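Local atomic coordinates of putative peptidyl-prolyl cis-trans isomerase Cbf2 (Campylobacter jejuni, PDB entry 3RFW), a protein that is a SurA-like chaperone and virulence factor that probably catalyses the cis-trans isomerisation of peptidyl-prolyl bonds. Residues A98-N103 with I214-V219; K175-A180 with H201-E206. All blocks are in the same frame, centred on the assembly; numbering follows the deposited sequence.

Interaction 1: A98-N103 with I214-V219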
loop_
_atom_site.group_PDB
_atom_site.type_symbol
_atom_site.label_atom_id
_atom_site.label_comp_id
_atom_site.label_asym_id
_atom_site.label_seq_id
_atom_site.Cartn_x
_atom_site.Cartn_y
_atom_site.Cartn_z
ATOM N N ALA A 98 7.279 -23.458 -25.084
ATOM C CA ALA A 98 6.032 -23.682 -25.833
ATOM C C ALA A 98 4.939 -22.672 -25.491
ATOM O O ALA A 98 4.227 -22.207 -26.376
ATOM C CB ALA A 98 5.533 -25.129 -25.639
ATOM N N PHE A 99 4.818 -22.291 -24.216
ATOM C CA PHE A 99 3.829 -21.270 -23.846
ATOM C C PHE A 99 4.206 -19.896 -24.425
ATOM O O PHE A 99 3.322 -19.104 -24.785
ATOM C CB PHE A 99 3.690 -21.139 -22.317
ATOM C CG PHE A 99 2.602 -20.180 -21.889
ATOM C CD1 PHE A 99 1.311 -20.632 -21.653
ATOM C CD2 PHE A 99 2.867 -18.825 -21.738
ATOM C CE1 PHE A 99 0.289 -19.740 -21.328
ATOM C CE2 PHE A 99 1.853 -17.928 -21.359
ATOM C CZ PHE A 99 0.565 -18.393 -21.174
ATOM N N TYR A 100 5.485 -19.542 -24.343
ATOM C CA TYR A 100 5.937 -18.293 -24.966
ATOM C C TYR A 100 5.607 -18.285 -26.471
ATOM O O TYR A 100 4.859 -17.432 -26.930
ATOM C CB TYR A 100 7.428 -18.061 -24.764
ATOM C CG TYR A 100 7.901 -16.791 -25.448
ATOM C CD1 TYR A 100 8.489 -16.830 -26.722
ATOM C CD2 TYR A 100 7.709 -15.550 -24.855
ATOM C CE1 TYR A 100 8.950 -15.662 -27.338
ATOM C CE2 TYR A 100 8.105 -14.374 -25.483
ATOM C CZ TYR A 100 8.769 -14.438 -26.707
ATOM O OH TYR A 100 9.142 -13.274 -27.333
ATOM N N ASP A 101 6.107 -19.282 -27.205
ATOM C CA ASP A 101 5.886 -19.361 -28.665
ATOM C C ASP A 101 4.403 -19.261 -29.017
ATOM O O ASP A 101 4.026 -18.468 -29.883
ATOM C CB ASP A 101 6.486 -20.643 -29.269
ATOM C CG ASP A 101 8.009 -20.693 -29.170
ATOM O OD1 ASP A 101 8.643 -19.637 -28.989
ATOM O OD2 ASP A 101 8.574 -21.804 -29.226
ATOM N N GLN A 102 3.555 -19.963 -28.263
ATOM C CA GLN A 102 2.098 -19.903 -28.470
ATOM C C GLN A 102 1.463 -18.538 -28.232
ATOM O O GLN A 102 0.393 -18.256 -28.754
ATOM C CB GLN A 102 1.363 -20.983 -27.645
ATOM C CG GLN A 102 1.578 -22.406 -28.163
ATOM C CD GLN A 102 1.364 -23.473 -27.099
ATOM O OE1 GLN A 102 2.039 -24.510 -27.097
ATOM N NE2 GLN A 102 0.403 -23.238 -26.210
ATOM N N ASN A 103 2.046 -17.734 -27.353
ATOM C CA ASN A 103 1.437 -16.448 -26.996
ATOM C C ASN A 103 2.306 -15.263 -27.440
ATOM O O ASN A 103 2.123 -14.131 -26.978
ATOM C CB ASN A 103 1.173 -16.379 -25.492
ATOM C CG ASN A 103 0.033 -17.293 -25.052
ATOM O OD1 ASN A 103 -1.136 -16.906 -25.071
ATOM N ND2 ASN A 103 0.380 -18.502 -24.643
ATOM N N ILE A 214 8.519 -8.243 -26.634
ATOM C CA ILE A 214 9.208 -8.782 -25.459
ATOM C C ILE A 214 9.856 -10.129 -25.739
ATOM O O ILE A 214 9.256 -11.002 -26.378
ATOM C CB ILE A 214 8.245 -8.842 -24.236
ATOM C CG1 ILE A 214 7.665 -7.446 -23.979
ATOM C CG2 ILE A 214 8.975 -9.347 -23.003
ATOM C CD1 ILE A 214 6.427 -7.404 -23.079
ATOM N N LYS A 215 11.116 -10.267 -25.349
ATOM C CA LYS A 215 11.895 -11.477 -25.608
ATOM C C LYS A 215 11.655 -12.561 -24.552
ATOM O O LYS A 215 11.424 -12.255 -23.384
ATOM C CB LYS A 215 13.398 -11.157 -25.652
ATOM C CG LYS A 215 13.936 -10.728 -27.043
ATOM C CD LYS A 215 15.310 -10.049 -26.950
ATOM C CE LYS A 215 15.677 -9.331 -28.263
ATOM N NZ LYS A 215 17.151 -9.363 -28.562
ATOM N N PHE A 216 11.858 -13.816 -24.956
ATOM C CA PHE A 216 11.656 -14.976 -24.104
ATOM C C PHE A 216 12.433 -14.848 -22.796
ATOM O O PHE A 216 11.882 -15.053 -21.717
ATOM C CB PHE A 216 12.061 -16.254 -24.846
ATOM C CG PHE A 216 11.911 -17.529 -24.022
ATOM C CD1 PHE A 216 10.678 -17.895 -23.498
ATOM C CD2 PHE A 216 12.989 -18.397 -23.857
ATOM C CE1 PHE A 216 10.517 -19.091 -22.810
ATOM C CE2 PHE A 216 12.846 -19.588 -23.151
ATOM C CZ PHE A 216 11.599 -19.931 -22.619
ATOM N N ASP A 217 13.700 -14.464 -22.887
ATOM C CA ASP A 217 14.525 -14.318 -21.689
ATOM C C ASP A 217 13.992 -13.309 -20.669
ATOM O O ASP A 217 14.253 -13.421 -19.482
ATOM C CB ASP A 217 15.980 -14.017 -22.053
ATOM C CG ASP A 217 16.765 -15.282 -22.377
ATOM O OD1 ASP A 217 17.884 -15.445 -21.845
ATOM O OD2 ASP A 217 16.218 -16.158 -23.084
ATOM N N GLU A 218 13.223 -12.343 -21.137
ATOM C CA GLU A 218 12.678 -11.342 -20.259
ATOM C C GLU A 218 11.536 -11.928 -19.428
ATOM O O GLU A 218 11.343 -11.547 -18.280
ATOM C CB GLU A 218 12.195 -10.138 -21.069
ATOM C CG GLU A 218 13.237 -9.593 -22.063
ATOM C CD GLU A 218 12.802 -8.270 -22.728
ATOM O OE1 GLU A 218 12.811 -8.205 -23.986
ATOM O OE2 GLU A 218 12.428 -7.315 -21.990
ATOM N N VAL A 219 10.767 -12.841 -20.012
ATOM C CA VAL A 219 9.519 -13.274 -19.402
ATOM C C VAL A 219 9.535 -14.750 -18.957
ATOM O O VAL A 219 8.532 -15.253 -18.468
ATOM C CB VAL A 219 8.340 -13.056 -20.367
ATOM C CG1 VAL A 219 7.103 -13.645 -19.792
ATOM C CG2 VAL A 219 8.108 -11.577 -20.606
#

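Interaction 2: K175-A180 with H201-E206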
loop_
_atom_site.group_PDB
_atom_site.type_symbol
_atom_site.label_atom_id
_atom_site.label_comp_id
_atom_site.label_asym_id
_atom_site.label_seq_id
_atom_site.Cartn_x
_atom_site.Cartn_y
_atom_site.Cartn_z
ATOM N N LYS A 175 -10.807 7.076 -31.177
ATOM C CA LYS A 175 -10.097 6.598 -32.360
ATOM C C LYS A 175 -9.733 7.733 -33.328
ATOM O O LYS A 175 -8.599 7.807 -33.802
ATOM C CB LYS A 175 -10.900 5.507 -33.079
ATOM N N PRO A 176 -10.694 8.622 -33.628
ATOM C CA PRO A 176 -10.402 9.650 -34.632
ATOM C C PRO A 176 -9.208 10.549 -34.247
ATOM O O PRO A 176 -8.410 10.923 -35.112
ATOM C CB PRO A 176 -11.713 10.458 -34.717
ATOM C CG PRO A 176 -12.554 10.006 -33.525
ATOM C CD PRO A 176 -12.113 8.612 -33.226
ATOM N N PHE A 177 -9.071 10.858 -32.957
ATOM C CA PHE A 177 -7.894 11.573 -32.450
ATOM C C PHE A 177 -6.650 10.675 -32.548
ATOM O O PHE A 177 -5.639 11.047 -33.155
ATOM C CB PHE A 177 -8.129 12.020 -30.993
ATOM C CG PHE A 177 -7.047 12.916 -30.445
ATOM C CD1 PHE A 177 -5.966 12.379 -29.759
ATOM C CD2 PHE A 177 -7.088 14.294 -30.657
ATOM C CE1 PHE A 177 -4.933 13.199 -29.273
ATOM C CE2 PHE A 177 -6.043 15.118 -30.216
ATOM C CZ PHE A 177 -4.964 14.556 -29.517
ATOM N N THR A 178 -6.762 9.489 -31.959
ATOM C CA THR A 178 -5.765 8.424 -32.022
ATOM C C THR A 178 -5.263 8.119 -33.445
ATOM O O THR A 178 -4.057 8.017 -33.671
ATOM C CB THR A 178 -6.354 7.146 -31.374
ATOM O OG1 THR A 178 -6.589 7.404 -29.988
ATOM C CG2 THR A 178 -5.425 5.968 -31.502
ATOM N N ASP A 179 -6.188 7.990 -34.392
ATOM C CA ASP A 179 -5.842 7.779 -35.790
ATOM C C ASP A 179 -4.908 8.857 -36.331
ATOM O O ASP A 179 -3.864 8.553 -36.908
ATOM C CB ASP A 179 -7.104 7.690 -36.666
ATOM C CG ASP A 179 -7.812 6.330 -36.555
ATOM O OD1 ASP A 179 -7.311 5.434 -35.826
ATOM O OD2 ASP A 179 -8.883 6.174 -37.186
ATOM N N ALA A 180 -5.287 10.117 -36.188
ATOM C CA ALA A 180 -4.440 11.172 -36.732
ATOM C C ALA A 180 -3.069 11.228 -36.040
ATOM O O ALA A 180 -2.045 11.435 -36.698
ATOM C CB ALA A 180 -5.144 12.523 -36.684
ATOM N N HIS A 201 -9.539 19.562 -33.364
ATOM C CA HIS A 201 -8.195 19.594 -32.770
ATOM C C HIS A 201 -7.107 19.881 -33.789
ATOM O O HIS A 201 -7.152 19.394 -34.908
ATOM C CB HIS A 201 -7.850 18.284 -32.072
ATOM C CG HIS A 201 -8.990 17.659 -31.340
ATOM N ND1 HIS A 201 -8.879 17.219 -30.037
ATOM C CD2 HIS A 201 -10.247 17.353 -31.736
ATOM C CE1 HIS A 201 -10.010 16.641 -29.674
ATOM N NE2 HIS A 201 -10.856 16.710 -30.686
ATOM N N VAL A 202 -6.072 20.580 -33.344
ATOM C CA VAL A 202 -4.774 20.524 -33.986
ATOM C C VAL A 202 -3.778 19.771 -33.101
ATOM O O VAL A 202 -3.579 20.116 -31.929
ATOM C CB VAL A 202 -4.239 21.951 -34.281
ATOM C CG1 VAL A 202 -2.929 21.888 -35.062
ATOM C CG2 VAL A 202 -5.307 22.783 -35.036
ATOM N N ILE A 203 -3.098 18.789 -33.689
ATOM C CA ILE A 203 -2.185 17.912 -32.947
ATOM C C ILE A 203 -0.742 18.158 -33.386
ATOM O O ILE A 203 -0.460 18.284 -34.592
ATOM C CB ILE A 203 -2.526 16.459 -33.207
ATOM C CG1 ILE A 203 -4.026 16.221 -32.991
ATOM C CG2 ILE A 203 -1.666 15.537 -32.347
ATOM C CD1 ILE A 203 -4.406 14.761 -33.007
ATOM N N LEU A 204 0.149 18.322 -32.413
ATOM C CA LEU A 204 1.583 18.281 -32.684
ATOM C C LEU A 204 2.211 17.028 -32.058
ATOM O O LEU A 204 2.136 16.841 -30.845
ATOM C CB LEU A 204 2.275 19.531 -32.144
ATOM C CG LEU A 204 3.795 19.466 -32.123
ATOM C CD1 LEU A 204 4.372 19.410 -33.550
ATOM C CD2 LEU A 204 4.354 20.636 -31.352
ATOM N N LYS A 205 2.811 16.175 -32.887
ATOM C CA LYS A 205 3.438 14.956 -32.392
ATOM C C LYS A 205 4.904 15.191 -32.079
ATOM O O LYS A 205 5.676 15.579 -32.953
ATOM C CB LYS A 205 3.301 13.815 -33.408
ATOM N N GLU A 206 5.289 14.918 -30.837
ATOM C CA GLU A 206 6.659 15.157 -30.398
ATOM C C GLU A 206 7.535 13.924 -30.664
ATOM O O GLU A 206 8.679 14.048 -31.113
ATOM C CB GLU A 206 6.677 15.523 -28.910
ATOM C CG GLU A 206 8.061 15.906 -28.356
ATOM C CD GLU A 206 8.021 16.356 -26.892
ATOM O OE1 GLU A 206 6.915 16.633 -26.370
ATOM O OE2 GLU A 206 9.102 16.440 -26.269
#

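Interaction 1: A98-N103 with I214-V219
Tyr100 accounts for most of this contact: 104 of the 194 Å² buried between the segments lie on it, against 52 Å² on Phe216 and 23 Å² on Ile214. The Tyr100 ring swings out opposite its backbone N (chi1 178°), from helix 93-103 toward the start of helix 216-246, and each end of the side chain meets a different partner.

At the far end, the hydroxyl donates to the carbonyl of Ile214. Tyr100 OH and Ile214 O are 2.5 Å apart, so short that the exact length is doubtful. The acceptor lies in the ring plane, at its edge.

The rest of the ring rests on Phe216. Phe216 CB sits 4.0 Å from the centroid of the Tyr100 ring and only 9° off its normal, which defines a CH-pi contact over the face. Nearer the backbone, Tyr100 CB touches Phe216 CD1 at 3.5 Å. The two rings themselves are inclined by 57°, with centroids 5.4 Å apart, an oblique pairing. Phe216 also reaches back to Val96 and Lys97, and so covers a further part of helix 93-103.

The N-H of the acceptor peptide, on the N-cap residue Lys215, is held by Glu218 in the first turn of the helix (Lys215 N to Glu218 OE1 3.0 Å), from above the carboxylate plane. Ile214 is also backbone-bonded to Tyr107.

A weak hydrogen bond to Gln213 NE2 adds a second partner to the phenol oxygen. Chemically, then, a buried tyrosine ties helix 93-103 to the residues leading into helix 216-246, with CA and CB of Phe216 over its ring face and the Phe216 ring set obliquely against its CB; its hydroxyl is probably satisfied by neutral partners.

Interaction 2: K175-A180 with H201-E206
Phe177 lies between two side chains of the strand, the methyl end of Ile203 and the imidazole of His201. Its first torsion is trans, which carries the ring off helix 175-183 toward the sheet. Ile203 CD1 is 3.6 Å from the ring centroid and 24° off the normal, a CH-pi contact over one face; displaced toward the rim, the methyl comes closest to Phe177 CE2, at 3.3 Å. Ile203 presents this methyl through an extended chain, and Ala180 CB flanks it more loosely, 4.4 Å from Ile203 CD1.

The approach to His201 is different. The side chains cross at about a right angle and the ring planes meet at 55°, with Phe177 CD2 over a face of the imidazole, 3.5 Å from His201 ND1. His201 NE2 is hydrogen-bonded to Thr196 OG1, which helps fix the rotation of the imidazole.

His117, on strand 108-120, meets both rings; with His201 it probably forms the histidine pair characteristic of parvulin active sites. Phe177 also touches Leu165 and Phe168 of strand 164-168, while Ala180 reaches Val194 of strand 188-196. Helix 175-183 thus packs on one side of the four-stranded antiparallel sheet, its segment inclined 40° to that of the strand, whereas Val202 and Leu204, from the same strand, meet helix 138-152.

The two interactions are nested along the chain: 98-103 comes first, then 175-180 and 201-206, and 214-219 closes the outer loop. Their centres lie 33 Å apart and their nearest atoms about 20 Å, so they do not touch. Strand 199-213 connects them, carrying the strand half of interaction 2 and leading into helix 216-246 of interaction 1; helix 93-103 likewise precedes strand 108-120 of the same sheet. Interaction 2 belongs to the core of the parvulin-type isomerase domain, and interaction 1 joins the helices through which the chain enters and leaves it. This is consistent with a SurA-like design, an isomerase domain inserted into a helical chaperone.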